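Local coordinates for oligopeptide-binding protein oppA (Lactococcus lactis, PDB 3DRF) that binds oligopeptides in a voluminous cavity that closes round them, as the receptor of an ABC transporter that takes up peptides longer than three residues, at residues A87-D92 with K96-T101; I160-G165 with K169-Q174; L411-R416 with N428-W433; V438-Y443 with W466-G471. One frame throughout, in Å; residues are numbered along the deposited sequence. Where two conformers were deposited one is given.

How the interactions relate
Interactions 1 and 2 come first along the chain, each a hairpin closed over three residues, between 87-92 and 96-101 and then between 160-165 and 169-174. They join edge to edge: strand 97-102 pairs with strand 170-174, giving one four-stranded antiparallel sheet in which 87-92 and 160-161 are the outer strands. On the far side of the chain's centre, about 48 Å between centres from interaction 1 to interaction 3, the chain passes from strand 407-414 through helix 422-435 to strand 439-442 and later strand 468-474. Interactions 3 and 4 close loops of 11 and 22 residues in series, without nesting or crossing, and meet around Tyr-413, whose strand lies between the two strands of interaction 4.

Interaction 1 of 4, residues A87-D92 with K96-T101; sequences ADVALD and KTATIT
Val-89 and Leu-91 reach over Ala-98 from the neighbouring strand and share its methyl: Val-89 CG2 lies 4.1 Å from Ala-98 CB, and Leu-91 CD2 lies 4.0 Å from that same CB. With CG2 anti to the backbone N, Val-89 also brings this branch alongside Ile-100 CG1, at 4.2 Å. Phe-73 and Phe-175 add aromatic surface near this apolar face, on Val-89 and Ala-98 respectively.

The other face carries Asp-88, Ala-90, Asp-92, Thr-97, Thr-99 and Thr-101. Here Thr-97 and Thr-99 turn their hydroxyls toward one water, with Thr-97 OG1 held between its own backbone N and carbonyl carbon (chi1 63°). The water gives a hydrogen bond to Ala-90 O, 3.0 Å away. Asp-92 directs its carboxylate back to the turn, where OD1 accepts from Ser-95 N.

Between the two faces, three antiparallel hydrogen-bonded pairs join the backbones, six bonds in all. At the turn, Lys-96 and Thr-97 both face Asp-92, forming a G1 beta bulge; Lys-96 N adds a weak 2.8 Å bond to Asp-92 O. The contact is thus two-sided: apolar packing on one face, a water-bridged polar surface on the other, and backbone bonds fixing the register.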
loop_
_atom_site.group_PDB
_atom_site.type_symbol
_atom_site.label_atom_id
_atom_site.label_comp_id
_atom_site.label_asym_id
_atom_site.label_seq_id
_atom_site.Cartn_x
_atom_site.Cartn_y
_atom_site.Cartn_z
ATOM N N ALA A 87 1.728 -11.390 -19.876
ATOM C CA ALA A 87 0.436 -11.995 -20.170
ATOM C C ALA A 87 -0.517 -10.898 -20.676
ATOM O O ALA A 87 -0.250 -9.740 -20.496
ATOM C CB ALA A 87 -0.171 -12.678 -18.893
ATOM N N ASP A 88 -1.583 -11.358 -21.304
ATOM C CA ASP A 88 -2.730 -10.480 -21.685
ATOM C C ASP A 88 -3.979 -10.939 -20.902
ATOM O O ASP A 88 -4.108 -12.071 -20.525
ATOM C CB ASP A 88 -3.030 -10.619 -23.194
ATOM C CG ASP A 88 -1.900 -10.087 -24.112
ATOM O OD1 ASP A 88 -1.023 -9.421 -23.650
ATOM O OD2 ASP A 88 -2.059 -10.361 -25.288
ATOM N N VAL A 89 -4.894 -10.002 -20.692
ATOM C CA VAL A 89 -6.175 -10.285 -20.064
ATOM C C VAL A 89 -7.294 -9.778 -20.997
ATOM O O VAL A 89 -7.215 -8.711 -21.549
ATOM C CB VAL A 89 -6.236 -9.745 -18.636
ATOM C CG1 VAL A 89 -6.059 -8.212 -18.624
ATOM C CG2 VAL A 89 -7.573 -10.134 -17.987
ATOM N N ALA A 90 -8.309 -10.598 -21.161
ATOM C CA ALA A 90 -9.535 -10.256 -21.918
ATOM C C ALA A 90 -10.759 -10.375 -21.020
ATOM O O ALA A 90 -10.992 -11.383 -20.422
ATOM C CB ALA A 90 -9.696 -11.198 -23.069
ATOM N N LEU A 91 -11.551 -9.329 -20.937
ATOM C CA LEU A 91 -12.814 -9.331 -20.199
ATOM C C LEU A 91 -13.973 -9.714 -21.089
ATOM O O LEU A 91 -14.073 -9.228 -22.162
ATOM C CB LEU A 91 -13.063 -7.927 -19.585
ATOM C CG LEU A 91 -11.915 -7.321 -18.733
ATOM C CD1 LEU A 91 -12.350 -5.970 -18.220
ATOM C CD2 LEU A 91 -11.579 -8.254 -17.507
ATOM N N ASP A 92 -14.838 -10.572 -20.621
ATOM C CA ASP A 92 -16.124 -10.871 -21.267
ATOM C C ASP A 92 -17.236 -10.543 -20.292
ATOM O O ASP A 92 -17.515 -11.233 -19.393
ATOM C CB ASP A 92 -16.164 -12.344 -21.706
ATOM C CG ASP A 92 -17.469 -12.740 -22.351
ATOM O OD1 ASP A 92 -18.460 -12.068 -22.273
ATOM O OD2 ASP A 92 -17.424 -13.818 -22.946
ATOM N N LYS A 96 -19.241 -12.744 -17.795
ATOM C CA LYS A 96 -18.688 -12.234 -16.507
ATOM C C LYS A 96 -17.381 -12.957 -16.140
ATOM O O LYS A 96 -17.245 -13.454 -15.099
ATOM C CB LYS A 96 -19.752 -12.298 -15.386
ATOM C CG LYS A 96 -21.085 -11.654 -15.798
ATOM C CD LYS A 96 -22.128 -11.527 -14.644
ATOM C CE LYS A 96 -23.418 -10.912 -15.159
ATOM N NZ LYS A 96 -24.423 -10.880 -14.039
ATOM N N THR A 97 -16.472 -12.977 -17.108
ATOM C CA THR A 97 -15.189 -13.644 -16.927
ATOM C C THR A 97 -14.007 -12.719 -17.321
ATOM O O THR A 97 -14.125 -11.762 -18.030
ATOM C CB THR A 97 -15.098 -14.967 -17.744
ATOM O OG1 THR A 97 -15.194 -14.632 -19.122
ATOM C CG2 THR A 97 -16.263 -15.920 -17.438
ATOM N N ALA A 98 -12.857 -13.043 -16.743
ATOM C CA ALA A 98 -11.532 -12.604 -17.222
ATOM C C ALA A 98 -10.783 -13.863 -17.693
ATOM O O ALA A 98 -10.765 -14.871 -17.019
ATOM C CB ALA A 98 -10.733 -11.884 -16.116
ATOM N N THR A 99 -10.180 -13.759 -18.858
ATOM C CA THR A 99 -9.362 -14.827 -19.398
ATOM C C THR A 99 -7.943 -14.296 -19.542
ATOM O O THR A 99 -7.709 -13.343 -20.258
ATOM C CB THR A 99 -9.895 -15.290 -20.758
ATOM O OG1 THR A 99 -11.236 -15.720 -20.601
ATOM C CG2 THR A 99 -9.076 -16.477 -21.274
ATOM N N ILE A 100 -7.023 -14.957 -18.841
ATOM C CA ILE A 100 -5.614 -14.564 -18.792
ATOM C C ILE A 100 -4.834 -15.538 -19.692
ATOM O O ILE A 100 -4.937 -16.717 -19.538
ATOM C CB ILE A 100 -5.059 -14.616 -17.314
ATOM C CG1 ILE A 100 -5.704 -13.560 -16.398
ATOM C CG2 ILE A 100 -3.566 -14.408 -17.327
ATOM C CD1 ILE A 100 -7.098 -13.929 -15.894
ATOM N N THR A 101 -4.070 -14.993 -20.627
ATOM C CA THR A 101 -3.200 -15.797 -21.518
ATOM C C THR A 101 -1.738 -15.428 -21.278
ATOM O O THR A 101 -1.327 -14.361 -21.592
ATOM C CB THR A 101 -3.574 -15.545 -22.995
ATOM O OG1 THR A 101 -4.952 -15.897 -23.168
ATOM C CG2 THR A 101 -2.743 -16.402 -23.940
HETATM O O HOH W 1 -12.967 -13.577 -20.606
#

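Interaction 2 of 4, residues I160-G165 with K169-Q174; sequences ITFPDG and KVIKVQ
Thr-161 and Lys-172 form the hydrogen-bonded pair of this hairpin: Thr-161 N gives a 3.1 Å bond to Lys-172 O, and Lys-172 N returns one of 2.9 Å to Thr-161 O. Their side chains run side by side, and two waters serve the Thr-161 hydroxyl. One gives its second bond to Lys-172 O; the other accepts from Lys-172 NZ at 2.9 Å.

Toward the turn the direct backbone bonds give way to water. A water gives a 2.7 Å bond to Val-170 O and another to Gly-165 O, while accepting from Asp-164 N. Another accepts from Lys-169 N and gives a 2.6 Å bond to Asp-164 OD2. Gly-165 N is satisfied within the turn by Phe-162 O, and Lys-169 NZ makes a salt bridge with Glu-113 and hydrogen bonds with Val-114 O and Arg-103 O.

Ile-160 and Ile-171 lie side by side under helix 116-127, their CG2 atoms 3.6 Å apart. The Pro-163 and Val-170 side chains cross at about a right angle, with Pro-163 CG 3.7 Å from Val-170 CG1. This is an antiparallel beta hairpin, paired at its strand end and water-bridged near its turn, supplying an edge of a four-stranded sheet.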
loop_
_atom_site.group_PDB
_atom_site.type_symbol
_atom_site.label_atom_id
_atom_site.label_comp_id
_atom_site.label_asym_id
_atom_site.label_seq_id
_atom_site.Cartn_x
_atom_site.Cartn_y
_atom_site.Cartn_z
ATOM N N ILE A 160 -11.986 -20.718 -10.805
ATOM C CA ILE A 160 -10.745 -20.630 -11.606
ATOM C C ILE A 160 -10.525 -21.973 -12.311
ATOM O O ILE A 160 -10.308 -22.958 -11.656
ATOM C CB ILE A 160 -9.566 -20.274 -10.692
ATOM C CG1 ILE A 160 -9.830 -18.888 -10.029
ATOM C CG2 ILE A 160 -8.271 -20.271 -11.511
ATOM C CD1 ILE A 160 -8.689 -18.352 -9.112
ATOM N N THR A 161 -10.540 -21.937 -13.639
ATOM C CA THR A 161 -10.365 -23.145 -14.442
ATOM C C THR A 161 -9.325 -22.892 -15.551
ATOM O O THR A 161 -8.893 -21.784 -15.805
ATOM C CB THR A 161 -11.731 -23.634 -15.032
ATOM O OG1 THR A 161 -12.307 -22.600 -15.855
ATOM C CG2 THR A 161 -12.736 -24.056 -13.930
ATOM N N PHE A 162 -8.955 -23.996 -16.184
ATOM C CA PHE A 162 -7.800 -24.013 -17.091
ATOM C C PHE A 162 -8.187 -24.615 -18.444
ATOM O O PHE A 162 -8.127 -25.818 -18.615
ATOM C CB PHE A 162 -6.645 -24.811 -16.477
ATOM C CG PHE A 162 -6.369 -24.432 -15.023
ATOM C CD1 PHE A 162 -5.914 -23.174 -14.699
ATOM C CD2 PHE A 162 -6.592 -25.329 -13.998
ATOM C CE1 PHE A 162 -5.618 -22.846 -13.387
ATOM C CE2 PHE A 162 -6.331 -24.989 -12.685
ATOM C CZ PHE A 162 -5.825 -23.744 -12.404
ATOM N N PRO A 163 -8.530 -23.772 -19.408
ATOM C CA PRO A 163 -8.973 -24.268 -20.714
ATOM C C PRO A 163 -7.935 -25.116 -21.440
ATOM O O PRO A 163 -8.353 -25.870 -22.258
ATOM C CB PRO A 163 -9.256 -22.992 -21.494
ATOM C CG PRO A 163 -9.542 -21.928 -20.469
ATOM C CD PRO A 163 -8.730 -22.302 -19.267
ATOM N N ASP A 164 -6.644 -24.981 -21.154
ATOM C CA ASP A 164 -5.608 -25.841 -21.779
ATOM C C ASP A 164 -4.817 -26.565 -20.697
ATOM O O ASP A 164 -3.685 -26.854 -20.867
ATOM C CB ASP A 164 -4.732 -25.031 -22.746
ATOM C CG ASP A 164 -3.836 -25.937 -23.637
ATOM O OD1 ASP A 164 -4.209 -27.058 -23.968
ATOM O OD2 ASP A 164 -2.739 -25.458 -23.945
ATOM N N GLY A 165 -5.461 -26.865 -19.587
ATOM C CA GLY A 165 -4.861 -27.607 -18.471
ATOM C C GLY A 165 -3.988 -26.771 -17.560
ATOM O O GLY A 165 -3.640 -25.693 -17.833
ATOM N N LYS A 169 -1.297 -22.406 -20.723
ATOM C CA LYS A 169 -1.001 -20.969 -20.594
ATOM C C LYS A 169 -2.252 -20.091 -20.358
ATOM O O LYS A 169 -2.139 -18.917 -20.275
ATOM C CB LYS A 169 -0.227 -20.505 -21.863
ATOM C CG LYS A 169 1.160 -21.117 -22.029
ATOM C CD LYS A 169 2.159 -20.493 -21.066
ATOM C CE LYS A 169 3.551 -21.199 -21.247
ATOM N NZ LYS A 169 4.631 -20.389 -20.625
ATOM N N VAL A 170 -3.400 -20.735 -20.240
ATOM C CA VAL A 170 -4.697 -20.001 -20.173
ATOM C C VAL A 170 -5.429 -20.280 -18.860
ATOM O O VAL A 170 -5.536 -21.362 -18.419
ATOM C CB VAL A 170 -5.612 -20.373 -21.389
ATOM C CG1 VAL A 170 -6.915 -19.505 -21.398
ATOM C CG2 VAL A 170 -4.838 -20.239 -22.740
ATOM N N ILE A 171 -5.922 -19.204 -18.265
ATOM C CA ILE A 171 -6.749 -19.266 -17.061
ATOM C C ILE A 171 -8.053 -18.472 -17.265
ATOM O O ILE A 171 -8.042 -17.375 -17.671
ATOM C CB ILE A 171 -6.019 -18.661 -15.821
ATOM C CG1 ILE A 171 -4.561 -19.176 -15.753
ATOM C CG2 ILE A 171 -6.795 -19.119 -14.541
ATOM C CD1 ILE A 171 -3.496 -18.130 -16.328
ATOM N N LYS A 172 -9.159 -19.116 -16.970
ATOM C CA LYS A 172 -10.472 -18.462 -16.944
ATOM C C LYS A 172 -10.870 -18.201 -15.494
ATOM O O LYS A 172 -10.912 -19.092 -14.684
ATOM C CB LYS A 172 -11.538 -19.390 -17.559
ATOM C CG LYS A 172 -12.962 -18.813 -17.592
ATOM C CD LYS A 172 -13.981 -19.888 -18.125
ATOM C CE LYS A 172 -15.305 -19.795 -17.342
ATOM N NZ LYS A 172 -16.309 -20.812 -17.845
ATOM N N VAL A 173 -11.201 -16.970 -15.194
ATOM C CA VAL A 173 -11.720 -16.557 -13.864
ATOM C C VAL A 173 -13.183 -16.109 -13.985
ATOM O O VAL A 173 -13.508 -15.237 -14.725
ATOM C CB VAL A 173 -10.880 -15.390 -13.270
ATOM C CG1 VAL A 173 -11.410 -14.986 -11.880
ATOM C CG2 VAL A 173 -9.355 -15.766 -13.280
ATOM N N GLN A 174 -14.049 -16.801 -13.274
ATOM C CA GLN A 174 -15.489 -16.536 -13.253
ATOM C C GLN A 174 -15.858 -15.652 -12.075
ATOM O O GLN A 174 -15.694 -16.021 -10.946
ATOM C CB GLN A 174 -16.260 -17.884 -13.158
ATOM C CG GLN A 174 -17.784 -17.726 -13.140
ATOM C CD GLN A 174 -18.323 -17.221 -14.480
ATOM O OE1 GLN A 174 -18.258 -17.937 -15.419
ATOM N NE2 GLN A 174 -18.819 -15.997 -14.528
HETATM O O HOH W 2 -13.685 -20.602 -14.498
HETATM O O HOH W 3 -14.940 -23.261 -17.047
HETATM O O HOH W 4 -4.579 -23.619 -19.556
HETATM O O HOH W 5 -1.840 -23.064 -23.470
#

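Interaction 3 of 4, residues L411-R416 with N428-W433; sequences LVYAAR and NYIQQW
Tyr-413 reaches from its strand to helix 422-435 and meets Trp-433 in a T-shaped (edge-to-face) stack. The tryptophan edge is directed at the tyrosine face, with the centroids of the tyrosine ring and the indole six-membered ring 5.4 Å apart and the planes at 80°. The touching atom is Trp-433 CZ3, which stands off toward the rim of the ring, 3.8 Å from Tyr-413 CD2. Tyr-413 gets there with CG anti to the backbone N (chi1 179°), which carries the ring away from the strand. Ala-415 CB lies over the centre of the opposite face, so the phenol ring is held between a methyl and an indole edge.

Apolar packing adds Ile-430 CG1, which lies near the ring plane, at the edge, 4.3 Å from Tyr-413 CD2. At the hydroxyl end there is a separate van der Waals touch, Tyr-429 CD2 being 4.0 Å from Tyr-413 OH.

No hydrogen bond joins the two segments. Tyr-413 OH bonds instead to Asp-470, and Trp-433 NE1 to Ile-336 O, fixing the two rings at their far ends. Val-440, on the next strand, packs on Tyr-413, Ile-430 and Trp-433 alike. The geometry is that of a beta-alpha-beta unit, in which strand 407-414, helix 422-435 and the parallel strand 439-442 close on a shared apolar core.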
loop_
_atom_site.group_PDB
_atom_site.type_symbol
_atom_site.label_atom_id
_atom_site.label_comp_id
_atom_site.label_asym_id
_atom_site.label_seq_id
_atom_site.Cartn_x
_atom_site.Cartn_y
_atom_site.Cartn_z
ATOM N N LEU A 411 -5.108 9.347 25.746
ATOM C CA LEU A 411 -4.943 8.403 24.613
ATOM C C LEU A 411 -3.466 8.140 24.335
ATOM O O LEU A 411 -2.626 8.954 24.542
ATOM C CB LEU A 411 -5.614 8.955 23.325
ATOM C CG LEU A 411 -7.112 9.308 23.510
ATOM C CD1 LEU A 411 -7.645 10.123 22.307
ATOM C CD2 LEU A 411 -7.929 8.071 23.654
ATOM N N VAL A 412 -3.241 6.967 23.777
ATOM C CA VAL A 412 -1.907 6.549 23.355
ATOM C C VAL A 412 -1.755 6.714 21.843
ATOM O O VAL A 412 -2.513 6.180 21.092
ATOM C CB VAL A 412 -1.662 5.055 23.743
ATOM C CG1 VAL A 412 -0.353 4.563 23.119
ATOM C CG2 VAL A 412 -1.675 4.855 25.287
ATOM N N TYR A 413 -0.696 7.400 21.467
ATOM C CA TYR A 413 -0.379 7.689 20.060
ATOM C C TYR A 413 0.827 6.860 19.638
ATOM O O TYR A 413 1.940 7.120 20.047
ATOM C CB TYR A 413 -0.019 9.148 19.948
ATOM C CG TYR A 413 0.379 9.736 18.559
ATOM C CD1 TYR A 413 0.034 9.127 17.336
ATOM C CD2 TYR A 413 1.082 10.947 18.489
ATOM C CE1 TYR A 413 0.398 9.720 16.127
ATOM C CE2 TYR A 413 1.415 11.517 17.330
ATOM C CZ TYR A 413 1.074 10.887 16.140
ATOM O OH TYR A 413 1.393 11.437 14.937
ATOM N N ALA A 414 0.563 5.853 18.821
ATOM C CA ALA A 414 1.632 5.008 18.244
ATOM C C ALA A 414 2.279 5.707 17.002
ATOM O O ALA A 414 2.095 5.305 15.883
ATOM C CB ALA A 414 1.084 3.601 17.858
ATOM N N ALA A 415 2.970 6.802 17.234
ATOM C CA ALA A 415 3.682 7.516 16.195
ATOM C C ALA A 415 4.892 6.677 15.765
ATOM O O ALA A 415 5.490 5.951 16.526
ATOM C CB ALA A 415 4.111 8.902 16.707
ATOM N N ARG A 416 5.200 6.820 14.486
ATOM C CA ARG A 416 6.251 6.043 13.833
ATOM C C ARG A 416 7.579 6.804 13.674
ATOM O O ARG A 416 7.612 7.990 13.586
ATOM C CB ARG A 416 5.760 5.601 12.445
ATOM C CG ARG A 416 4.411 4.839 12.468
ATOM C CD ARG A 416 4.132 4.148 11.141
ATOM N NE ARG A 416 4.015 5.099 10.080
ATOM C CZ ARG A 416 3.756 4.764 8.841
ATOM N NH1 ARG A 416 3.633 3.520 8.515
ATOM N NH2 ARG A 416 3.719 5.677 7.930
ATOM N N ASN A 428 4.704 18.121 18.336
ATOM C CA ASN A 428 3.866 19.225 17.848
ATOM C C ASN A 428 2.340 18.876 17.845
ATOM O O ASN A 428 1.559 19.648 18.327
ATOM C CB ASN A 428 4.317 19.692 16.461
ATOM C CG ASN A 428 3.245 20.434 15.699
ATOM O OD1 ASN A 428 3.079 21.617 15.838
ATOM N ND2 ASN A 428 2.523 19.722 14.888
ATOM N N TYR A 429 1.981 17.670 17.380
ATOM C CA TYR A 429 0.573 17.230 17.449
ATOM C C TYR A 429 0.107 17.016 18.901
ATOM O O TYR A 429 -0.977 17.385 19.218
ATOM C CB TYR A 429 0.321 16.000 16.554
ATOM C CG TYR A 429 0.462 16.303 15.046
ATOM C CD1 TYR A 429 -0.057 17.473 14.457
ATOM C CD2 TYR A 429 1.159 15.405 14.225
ATOM C CE1 TYR A 429 0.083 17.714 13.068
ATOM C CE2 TYR A 429 1.292 15.637 12.863
ATOM C CZ TYR A 429 0.753 16.778 12.300
ATOM O OH TYR A 429 0.868 17.066 10.972
ATOM N N ILE A 430 0.955 16.413 19.727
ATOM C CA ILE A 430 0.650 16.276 21.149
ATOM C C ILE A 430 0.340 17.663 21.791
ATOM O O ILE A 430 -0.578 17.780 22.553
ATOM C CB ILE A 430 1.816 15.527 21.869
ATOM C CG1 ILE A 430 1.786 14.045 21.458
ATOM C CG2 ILE A 430 1.653 15.617 23.416
ATOM C CD1 ILE A 430 3.004 13.188 21.979
ATOM N N GLN A 431 1.142 18.652 21.448
ATOM C CA GLN A 431 0.935 20.027 21.873
ATOM C C GLN A 431 -0.396 20.578 21.361
ATOM O O GLN A 431 -1.087 21.187 22.096
ATOM C CB GLN A 431 2.107 20.891 21.374
ATOM C CG GLN A 431 1.934 22.377 21.598
ATOM C CD GLN A 431 2.901 23.238 20.787
ATOM O OE1 GLN A 431 3.698 22.772 19.989
ATOM N NE2 GLN A 431 2.833 24.535 21.049
ATOM N N GLN A 432 -0.777 20.322 20.115
ATOM C CA GLN A 432 -2.080 20.796 19.644
ATOM C C GLN A 432 -3.236 20.106 20.411
ATOM O O GLN A 432 -4.197 20.735 20.764
ATOM C CB GLN A 432 -2.262 20.580 18.111
ATOM C CG GLN A 432 -1.141 21.138 17.220
ATOM C CD GLN A 432 -0.766 22.592 17.549
ATOM O OE1 GLN A 432 -1.588 23.450 17.577
ATOM N NE2 GLN A 432 0.488 22.801 17.784
ATOM N N TRP A 433 -3.095 18.821 20.672
ATOM C CA TRP A 433 -4.115 18.093 21.392
ATOM C C TRP A 433 -4.264 18.582 22.861
ATOM O O TRP A 433 -5.331 18.647 23.358
ATOM C CB TRP A 433 -3.797 16.580 21.252
ATOM C CG TRP A 433 -4.106 16.097 19.816
ATOM C CD1 TRP A 433 -5.056 16.564 19.021
ATOM C CD2 TRP A 433 -3.381 15.132 19.056
ATOM N NE1 TRP A 433 -5.038 15.938 17.805
ATOM C CE2 TRP A 433 -4.010 15.044 17.802
ATOM C CE3 TRP A 433 -2.299 14.309 19.327
ATOM C CZ2 TRP A 433 -3.585 14.161 16.800
ATOM C CZ3 TRP A 433 -1.843 13.417 18.308
ATOM C CH2 TRP A 433 -2.480 13.373 17.055
#

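Interaction 4 of 4, residues V438-Y443 with W466-G471; sequences VKVSLY and WDITDG
Val-440 and Ile-468 meet by their methyls, Val-440 CG2 to Ile-468 CD1 at 4.4 Å, reaching past strand 407-414, which lies between their two strands in the sheet. The backbones stand well apart, with the CA atoms of Val-440 and Ile-468 9.0 Å from each other, so the side chains alone bridge the gap. Ile-468 has its CD1 extended away from its backbone (chi2 167°), which lets it span that distance. Both residues are buried: helix 422-435 covers Val-440, while Tyr-413 packs on Ile-468 together with Met-305 and Tyr-307 of strand 292-307.

The second touch, near the ends of the segments, is no longer than the first but differs in setting, since Tyr-443 is partly exposed. Tyr-443 CD1 approaches Trp-466 CB at 4.4 Å, meeting the base of the tryptophan side chain, and the indole itself leads away. The tyrosine ring is held from other directions: its OH bonds to Asp-465 and its ring meets that of His-456. Trp-466 O accepts from Asn-308 ND2.

No hydrogen bond joins the two segments, whose common surface is only 114 Å². Their alignment therefore probably rests on the intervening strand 407-414, which bonds to both, while weak dispersion between apolar side chains does the direct joining.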
loop_
_atom_site.group_PDB
_atom_site.type_symbol
_atom_site.label_atom_id
_atom_site.label_comp_id
_atom_site.label_asym_id
_atom_site.label_seq_id
_atom_site.Cartn_x
_atom_site.Cartn_y
_atom_site.Cartn_z
ATOM N N VAL A 438 -6.988 17.241 25.444
ATOM C CA VAL A 438 -6.764 15.807 25.219
ATOM C C VAL A 438 -5.308 15.486 25.559
ATOM O O VAL A 438 -4.401 16.067 25.024
ATOM C CB VAL A 438 -7.070 15.440 23.753
ATOM C CG1 VAL A 438 -6.824 13.907 23.532
ATOM C CG2 VAL A 438 -8.533 15.824 23.439
ATOM N N LYS A 439 -5.123 14.556 26.468
ATOM C CA LYS A 439 -3.808 14.111 26.879
ATOM C C LYS A 439 -3.365 12.921 26.015
ATOM O O LYS A 439 -3.946 11.899 26.012
ATOM C CB LYS A 439 -3.770 13.691 28.353
ATOM C CG LYS A 439 -2.340 13.420 28.832
ATOM C CD LYS A 439 -2.333 12.674 30.156
ATOM C CE LYS A 439 -2.597 13.608 31.220
ATOM N NZ LYS A 439 -2.483 12.991 32.598
ATOM N N VAL A 440 -2.313 13.139 25.259
ATOM C CA VAL A 440 -1.819 12.126 24.315
ATOM C C VAL A 440 -0.340 11.828 24.638
ATOM O O VAL A 440 0.438 12.718 24.798
ATOM C CB VAL A 440 -1.985 12.644 22.852
ATOM C CG1 VAL A 440 -1.396 11.618 21.848
ATOM C CG2 VAL A 440 -3.422 12.883 22.531
ATOM N N SER A 441 -0.006 10.563 24.733
ATOM C CA SER A 441 1.368 10.162 24.995
ATOM C C SER A 441 1.810 9.088 24.015
ATOM O O SER A 441 1.013 8.264 23.561
ATOM C CB SER A 441 1.536 9.685 26.435
ATOM O OG SER A 441 0.749 8.553 26.698
ATOM N N LEU A 442 3.117 9.110 23.681
ATOM C CA LEU A 442 3.698 8.166 22.734
ATOM C C LEU A 442 3.627 6.738 23.264
ATOM O O LEU A 442 3.836 6.496 24.454
ATOM C CB LEU A 442 5.150 8.542 22.425
ATOM C CG LEU A 442 5.365 9.861 21.681
ATOM C CD1 LEU A 442 6.848 10.117 21.460
ATOM C CD2 LEU A 442 4.614 9.860 20.358
ATOM N N TYR A 443 3.439 5.785 22.372
ATOM C CA TYR A 443 3.501 4.357 22.712
ATOM C C TYR A 443 4.902 4.014 23.245
ATOM O O TYR A 443 5.881 4.194 22.603
ATOM C CB TYR A 443 3.209 3.523 21.459
ATOM C CG TYR A 443 3.059 2.033 21.725
ATOM C CD1 TYR A 443 1.795 1.469 21.797
ATOM C CD2 TYR A 443 4.172 1.216 21.894
ATOM C CE1 TYR A 443 1.622 0.128 22.038
ATOM C CE2 TYR A 443 4.005 -0.119 22.131
ATOM C CZ TYR A 443 2.740 -0.653 22.197
ATOM O OH TYR A 443 2.626 -1.995 22.464
ATOM N N TRP A 466 -3.139 0.754 21.721
ATOM C CA TRP A 466 -2.963 2.026 21.036
ATOM C C TRP A 466 -4.350 2.601 20.703
ATOM O O TRP A 466 -5.307 1.903 20.567
ATOM C CB TRP A 466 -2.088 1.878 19.766
ATOM C CG TRP A 466 -2.771 1.020 18.689
ATOM C CD1 TRP A 466 -2.765 -0.329 18.604
ATOM C CD2 TRP A 466 -3.508 1.505 17.549
ATOM N NE1 TRP A 466 -3.464 -0.740 17.469
ATOM C CE2 TRP A 466 -3.935 0.373 16.827
ATOM C CE3 TRP A 466 -3.866 2.770 17.098
ATOM C CZ2 TRP A 466 -4.715 0.471 15.679
ATOM C CZ3 TRP A 466 -4.647 2.863 15.971
ATOM C CH2 TRP A 466 -5.042 1.723 15.256
ATOM N N ASP A 467 -4.377 3.927 20.602
ATOM C CA ASP A 467 -5.574 4.657 20.237
ATOM C C ASP A 467 -5.509 5.402 18.897
ATOM O O ASP A 467 -6.470 5.394 18.171
ATOM C CB ASP A 467 -5.926 5.671 21.357
ATOM C CG ASP A 467 -6.166 4.983 22.695
ATOM O OD1 ASP A 467 -7.092 4.200 22.717
ATOM O OD2 ASP A 467 -5.422 5.257 23.632
ATOM N N ILE A 468 -4.382 6.059 18.653
ATOM C CA ILE A 468 -4.172 6.864 17.429
ATOM C C ILE A 468 -2.875 6.345 16.828
ATOM O O ILE A 468 -1.933 6.089 17.519
ATOM C CB ILE A 468 -3.966 8.360 17.784
ATOM C CG1 ILE A 468 -5.170 8.940 18.575
ATOM C CG2 ILE A 468 -3.717 9.230 16.500
ATOM C CD1 ILE A 468 -4.826 10.340 19.225
ATOM N N THR A 469 -2.831 6.214 15.507
ATOM C CA THR A 469 -1.585 5.951 14.782
ATOM C C THR A 469 -1.689 6.662 13.425
ATOM O O THR A 469 -2.685 7.126 13.046
ATOM C CB THR A 469 -1.258 4.423 14.693
ATOM O OG1 THR A 469 0.123 4.292 14.306
ATOM C CG2 THR A 469 -2.097 3.755 13.611
ATOM N N ASP A 470 -0.562 6.673 12.722
ATOM C CA ASP A 470 -0.435 7.222 11.359
ATOM C C ASP A 470 -0.067 6.100 10.426
ATOM O O ASP A 470 0.805 5.339 10.730
ATOM C CB ASP A 470 0.691 8.267 11.317
ATOM C CG ASP A 470 0.439 9.438 12.262
ATOM O OD1 ASP A 470 -0.672 9.968 12.205
ATOM O OD2 ASP A 470 1.327 9.789 12.995
ATOM N N GLY A 471 -0.795 6.000 9.317
ATOM C CA GLY A 471 -0.448 5.067 8.262
ATOM C C GLY A 471 -0.155 5.845 6.976
ATOM O O GLY A 471 -0.484 6.981 6.816
#